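Local structure of N-acetylglucosamine-6-phosphate deacetylase (6FV4) at residues I255-G258 against V259-A262; A264-R267 against H268-T272. The protein probably removes the acetyl group from N-acetylglucosamine 6-phosphate, as a metal-dependent hydrolase of the NagA family. The protein carries 1 engineered substitution. One frame throughout, in Å; residues are numbered along the deposited sequence.

Interaction 1 (I255-G258 against V259-A262); sequences IVDG and VHVA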
ATOM      1  N   ILE B 255      -8.020  -4.670  12.288  1.00 23.90           N
ATOM      2  CA  ILE B 255      -7.848  -5.013  13.697  1.00 23.46           C
ATOM      3  C   ILE B 255      -6.386  -4.739  14.042  1.00 30.10           C
ATOM      4  O   ILE B 255      -5.496  -5.516  13.685  1.00 26.15           O
ATOM      5  CB  ILE B 255      -8.212  -6.469  13.993  1.00 26.78           C
ATOM      6  CG1 ILE B 255      -9.640  -6.783  13.552  1.00 26.41           C
ATOM      7  CG2 ILE B 255      -8.043  -6.740  15.481  1.00 26.04           C
ATOM      8  CD1 ILE B 255      -9.918  -8.283  13.425  1.00 27.11           C
ATOM      9  N   VAL B 256      -6.140  -3.648  14.764  1.00 28.79           N
ATOM     10  CA  VAL B 256      -4.785  -3.299  15.185  1.00 31.60           C
ATOM     11  C   VAL B 256      -4.631  -3.608  16.668  1.00 32.41           C
ATOM     12  O   VAL B 256      -4.556  -2.702  17.507  1.00 30.75           O
ATOM     13  CB  VAL B 256      -4.484  -1.827  14.867  1.00 32.77           C
ATOM     14  CG1 VAL B 256      -3.001  -1.536  15.006  1.00 34.75           C
ATOM     15  CG2 VAL B 256      -4.932  -1.527  13.441  1.00 27.82           C
ATOM     16  N   ASP B 257      -4.631  -4.898  17.005  1.00 30.51           N
ATOM     17  CA  ASP B 257      -4.306  -5.347  18.349  1.00 35.10           C
ATOM     18  C   ASP B 257      -2.875  -5.861  18.460  1.00 35.91           C
ATOM     19  O   ASP B 257      -2.478  -6.314  19.533  1.00 41.34           O
ATOM     20  CB  ASP B 257      -5.299  -6.431  18.812  1.00 38.47           C
ATOM     21  CG  ASP B 257      -5.284  -7.665  17.918  1.00 38.30           C
ATOM     22  OD1 ASP B 257      -4.555  -7.647  16.905  1.00 36.17           O
ATOM     23  OD2 ASP B 257      -6.000  -8.650  18.232  1.00 38.07           O
ATOM     24  N   GLY B 258      -2.089  -5.784  17.385  1.00 35.62           N
ATOM     25  CA  GLY B 258      -0.742  -6.318  17.369  1.00 39.18           C
ATOM     26  C   GLY B 258      -0.642  -7.770  16.952  1.00 41.25           C
ATOM     27  O   GLY B 258       0.471  -8.250  16.701  1.00 40.43           O
ATOM     28  N   VAL B 259      -1.770  -8.473  16.847  1.00 36.93           N
ATOM     29  CA  VAL B 259      -1.796  -9.907  16.591  1.00 37.22           C
ATOM     30  C   VAL B 259      -2.373 -10.224  15.218  1.00 34.66           C
ATOM     31  O   VAL B 259      -1.906 -11.137  14.536  1.00 33.11           O
ATOM     32  CB  VAL B 259      -2.595 -10.631  17.699  1.00 41.47           C
ATOM     33  CG1 VAL B 259      -2.824 -12.096  17.347  1.00 41.68           C
ATOM     34  CG2 VAL B 259      -1.881 -10.511  19.033  1.00 45.65           C
ATOM     35  N   HIS B 260      -3.402  -9.502  14.804  1.00 34.14           N
ATOM     36  CA  HIS B 260      -4.101  -9.877  13.584  1.00 33.93           C
ATOM     37  C   HIS B 260      -3.356  -9.430  12.336  1.00 32.98           C
ATOM     38  O   HIS B 260      -3.404 -10.124  11.313  1.00 34.31           O
ATOM     39  CB  HIS B 260      -5.522  -9.312  13.617  1.00 31.03           C
ATOM     40  CG  HIS B 260      -6.456 -10.135  14.437  1.00 32.54           C
ATOM     41  ND1 HIS B 260      -6.476 -10.086  15.816  1.00 35.11           N
ATOM     42  CD2 HIS B 260      -7.371 -11.066  14.080  1.00 34.06           C
ATOM     43  CE1 HIS B 260      -7.366 -10.947  16.271  1.00 33.51           C
ATOM     44  NE2 HIS B 260      -7.927 -11.551  15.239  1.00 34.83           N
ATOM     45  N   VAL B 261      -2.687  -8.278  12.390  1.00 31.49           N
ATOM     46  CA  VAL B 261      -1.858  -7.801  11.290  1.00 31.46           C
ATOM     47  C   VAL B 261      -0.613  -7.175  11.902  1.00 31.94           C
ATOM     48  O   VAL B 261      -0.664  -6.599  12.994  1.00 33.15           O
ATOM     49  CB  VAL B 261      -2.603  -6.775  10.374  1.00 33.28           C
ATOM     50  CG1 VAL B 261      -3.873  -7.365   9.784  1.00 31.05           C
ATOM     51  CG2 VAL B 261      -2.943  -5.497  11.127  1.00 32.12           C
ATOM     52  N   ALA B 262       0.515  -7.285  11.193  1.00 29.12           N
ATOM     53  CA  ALA B 262       1.741  -6.672  11.681  1.00 30.40           C
ATOM     54  C   ALA B 262       1.578  -5.153  11.732  1.00 30.48           C
ATOM     55  O   ALA B 262       0.905  -4.577  10.872  1.00 30.60           O
ATOM     56  CB  ALA B 262       2.926  -7.044  10.782  1.00 31.96           C
TER
HETATM   57  O   HOH W   1      -2.988  -6.278  14.268  1.00 32.14           O
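Asp257 OD1 takes two backbone N-H groups at once. The amide of His260 reaches its syn lone pair, with 3.0 Å between His260 N and Asp257 OD1, whereas that of Val259 arrives from above the carboxylate, 55° out of its plane, Val259 N lying 2.9 Å from Asp257 OD1. The bond to Val259, two residues on, makes an Asx turn, and the one from His260 N is a further bond to the same oxygen. With CG set between its own backbone N and carbonyl carbon (chi1 60°), Asp257 carries its carboxylate forward to these amides. The other oxygen turns to the imidazole: His260 ND1 donates to Asp257 OD2 at 2.9 Å, with the acceptor close to the ring plane but the N-H...O angle bent to 137°. Through OD2 the carboxylate thus holds the ring of His260, and through OD1 its backbone. A weak second bond runs from ND1 to OD1. Ile255 reaches the ring from a face, its CD1 lying 4.1 Å from the centroid of the His260 ring in a CH-pi contact. This loop follows strand 251-255 of the amidohydrolase barrel on the active-site side, and His260 is a predicted substrate-binding residue; its carbonyl is held by Asn228 and by Arg235 of the second subunit. Ile255 also touches the metal ligand His225 and Ala283, the engineered residue at the predicted proton donor/acceptor position. A water bridges the loop, accepting from Val261 N at 2.8 Å and lying 2.7 Å from Ile255 O, to which it probably donates.

Interaction 2 (A264-R267 against H268-T272); sequences AIYR and HITQT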
ATOM      1  N   ALA B 264       3.470  -2.876  10.746  1.00 35.09           N
ATOM      2  CA  ALA B 264       3.908  -2.256   9.491  1.00 34.73           C
ATOM      3  C   ALA B 264       2.872  -2.424   8.382  1.00 31.75           C
ATOM      4  O   ALA B 264       2.810  -1.600   7.459  1.00 29.54           O
ATOM      5  CB  ALA B 264       5.258  -2.827   9.050  1.00 31.47           C
ATOM      6  N   ILE B 265       2.048  -3.465   8.455  1.00 28.31           N
ATOM      7  CA  ILE B 265       0.923  -3.582   7.531  1.00 31.82           C
ATOM      8  C   ILE B 265      -0.085  -2.470   7.782  1.00 26.15           C
ATOM      9  O   ILE B 265      -0.630  -1.887   6.835  1.00 25.89           O
ATOM     10  CB  ILE B 265       0.256  -4.964   7.639  1.00 27.32           C
ATOM     11  CG1 ILE B 265       1.233  -6.069   7.225  1.00 29.67           C
ATOM     12  CG2 ILE B 265      -0.981  -5.026   6.754  1.00 29.25           C
ATOM     13  CD1 ILE B 265       1.585  -6.039   5.745  1.00 28.91           C
ATOM     14  N   TYR B 266      -0.347  -2.156   9.057  1.00 28.01           N
ATOM     15  CA  TYR B 266      -1.254  -1.056   9.384  1.00 28.81           C
ATOM     16  C   TYR B 266      -0.702   0.280   8.881  1.00 26.93           C
ATOM     17  O   TYR B 266      -1.459   1.142   8.410  1.00 24.95           O
ATOM     18  CB  TYR B 266      -1.489  -1.010  10.894  1.00 26.98           C
ATOM     19  CG  TYR B 266      -1.920   0.344  11.411  1.00 27.01           C
ATOM     20  CD1 TYR B 266      -3.228   0.800  11.216  1.00 31.47           C
ATOM     21  CD2 TYR B 266      -1.033   1.166  12.096  1.00 28.46           C
ATOM     22  CE1 TYR B 266      -3.626   2.051  11.676  1.00 27.25           C
ATOM     23  CE2 TYR B 266      -1.419   2.415  12.561  1.00 29.15           C
ATOM     24  CZ  TYR B 266      -2.722   2.849  12.353  1.00 28.02           C
ATOM     25  OH  TYR B 266      -3.124   4.084  12.809  1.00 27.98           O
ATOM     26  N   ARG B 267       0.611   0.474   8.999  1.00 27.41           N
ATOM     27  CA  ARG B 267       1.257   1.672   8.455  1.00 26.65           C
ATOM     28  C   ARG B 267       1.168   1.709   6.935  1.00 21.33           C
ATOM     29  O   ARG B 267       0.861   2.751   6.346  1.00 26.82           O
ATOM     30  CB  ARG B 267       2.728   1.716   8.887  1.00 29.33           C
ATOM     31  CG  ARG B 267       3.019   2.550  10.100  1.00 34.43           C
ATOM     32  CD  ARG B 267       4.525   2.899  10.205  1.00 34.04           C
ATOM     33  NE  ARG B 267       5.413   1.741  10.031  1.00 38.36           N
ATOM     34  CZ  ARG B 267       5.702   0.854  10.981  1.00 37.40           C
ATOM     35  NH1 ARG B 267       5.158   0.960  12.191  1.00 37.07           N
ATOM     36  NH2 ARG B 267       6.531  -0.153  10.724  1.00 34.61           N
ATOM     37  N   HIS B 268       1.510   0.597   6.284  1.00 23.38           N
ATOM     38  CA  HIS B 268       1.400   0.488   4.830  1.00 22.75           C
ATOM     39  C   HIS B 268       0.005   0.861   4.331  1.00 26.97           C
ATOM     40  O   HIS B 268      -0.150   1.628   3.372  1.00 26.64           O
ATOM     41  CB  HIS B 268       1.739  -0.947   4.422  1.00 26.16           C
ATOM     42  CG  HIS B 268       1.676  -1.196   2.947  1.00 29.15           C
ATOM     43  ND1 HIS B 268       2.635  -0.732   2.071  1.00 32.21           N
ATOM     44  CD2 HIS B 268       0.777  -1.873   2.198  1.00 32.00           C
ATOM     45  CE1 HIS B 268       2.324  -1.109   0.843  1.00 35.27           C
ATOM     46  NE2 HIS B 268       1.200  -1.805   0.893  1.00 29.17           N
ATOM     47  N   ILE B 269      -1.029   0.296   4.954  1.00 26.57           N
ATOM     48  CA  ILE B 269      -2.387   0.567   4.490  1.00 24.19           C
ATOM     49  C   ILE B 269      -2.765   2.014   4.778  1.00 23.68           C
ATOM     50  O   ILE B 269      -3.358   2.694   3.930  1.00 26.69           O
ATOM     51  CB  ILE B 269      -3.379  -0.438   5.111  1.00 25.02           C
ATOM     52  CG1 ILE B 269      -3.090  -1.847   4.583  1.00 24.49           C
ATOM     53  CG2 ILE B 269      -4.844  -0.049   4.774  1.00 24.91           C
ATOM     54  CD1 ILE B 269      -3.081  -1.960   3.050  1.00 26.39           C
ATOM     55  N   THR B 270      -2.426   2.517   5.965  1.00 21.44           N
ATOM     56  CA  THR B 270      -2.693   3.922   6.243  1.00 25.29           C
ATOM     57  C   THR B 270      -2.009   4.810   5.217  1.00 27.26           C
ATOM     58  O   THR B 270      -2.620   5.749   4.697  1.00 25.44           O
ATOM     59  CB  THR B 270      -2.226   4.293   7.647  1.00 26.29           C
ATOM     60  OG1 THR B 270      -2.900   3.480   8.614  1.00 25.65           O
ATOM     61  CG2 THR B 270      -2.509   5.756   7.924  1.00 29.10           C
ATOM     62  N   GLN B 271      -0.740   4.504   4.900  1.00 29.98           N
ATOM     63  CA  GLN B 271       0.003   5.235   3.878  1.00 29.64           C
ATOM     64  C   GLN B 271      -0.704   5.145   2.526  1.00 32.13           C
ATOM     65  O   GLN B 271      -0.775   6.136   1.789  1.00 32.61           O
ATOM     66  CB  GLN B 271       1.445   4.681   3.829  1.00 27.07           C
ATOM     67  CG  GLN B 271       2.431   5.353   2.905  1.00 31.34           C
ATOM     68  CD  GLN B 271       3.856   4.742   2.988  1.00 38.81           C
ATOM     69  OE1 GLN B 271       4.087   3.704   3.634  1.00 39.21           O
ATOM     70  NE2 GLN B 271       4.810   5.402   2.336  1.00 37.00           N
ATOM     71  N   THR B 272      -1.282   3.987   2.205  1.00 27.21           N
ATOM     72  CA  THR B 272      -1.952   3.796   0.915  1.00 27.88           C
ATOM     73  C   THR B 272      -3.289   4.540   0.840  1.00 28.80           C
ATOM     74  O   THR B 272      -3.550   5.262  -0.127  1.00 28.91           O
ATOM     75  CB  THR B 272      -2.175   2.299   0.645  1.00 28.78           C
ATOM     76  OG1 THR B 272      -0.940   1.590   0.767  1.00 34.41           O
ATOM     77  CG2 THR B 272      -2.718   2.072  -0.763  1.00 30.09           C
TER
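Tyr266 O accepts two bonds from Thr270, one turn further along the helix. Thr270 N lies 3.0 Å from Tyr266 O and Thr270 OG1 2.8 Å from it, and the two donors come from opposite faces of the carbonyl plane. Thr270 OG1 stands beside its own backbone N, anti to the carbonyl carbon (chi1 -59°), which turns the hydroxyl back along the helix; packed tightly, it also lies over a face of the Tyr266 ring, near the rim, 3.5 Å from Tyr266 CE1. Thr272 N and OG1 likewise both reach His268 O, and this OG1 also bonds to Thr272 OG1 of the second subunit. Tyr266 OH bonds to Gln349. By contrast, Ile265 CG2 and Ile269 CG1 meet more loosely, at 4.4 Å, on the barrel-facing side, where both residues touch Phe227. On the partly exposed side the bent Arg267 chain lays its guanidinium face over Ala264 CA, and NE forms a salt bridge with Glu246 of the second subunit. His268 NE2 is hydrogen-bonded to its counterpart in that subunit. Threonine hydroxyls bonding back to carbonyls of the preceding turn are a familiar feature of alpha-helices, here in the helix of a beta-alpha-beta unit at the dimer interface.

In the fold
From the N terminus, strand 251-255 runs into interaction 1, where residues 255-258 turn back on 259-262 and close the loop at the C-terminal, metal-side end of the barrel strand. Ala262 then serves as N-cap of helix 263-273, the element that holds interaction 2 and leads on to strand 278-281. The two contacts are in series, neither nested nor crossed, and their centres lie about 12 Å apart. They meet where Val256 CG2 packs 3.6 Å from Tyr266 CD1, joining the loop to the first turns of the helix. Both also reach the second subunit, linking a strand end near the metals with the dimer interface.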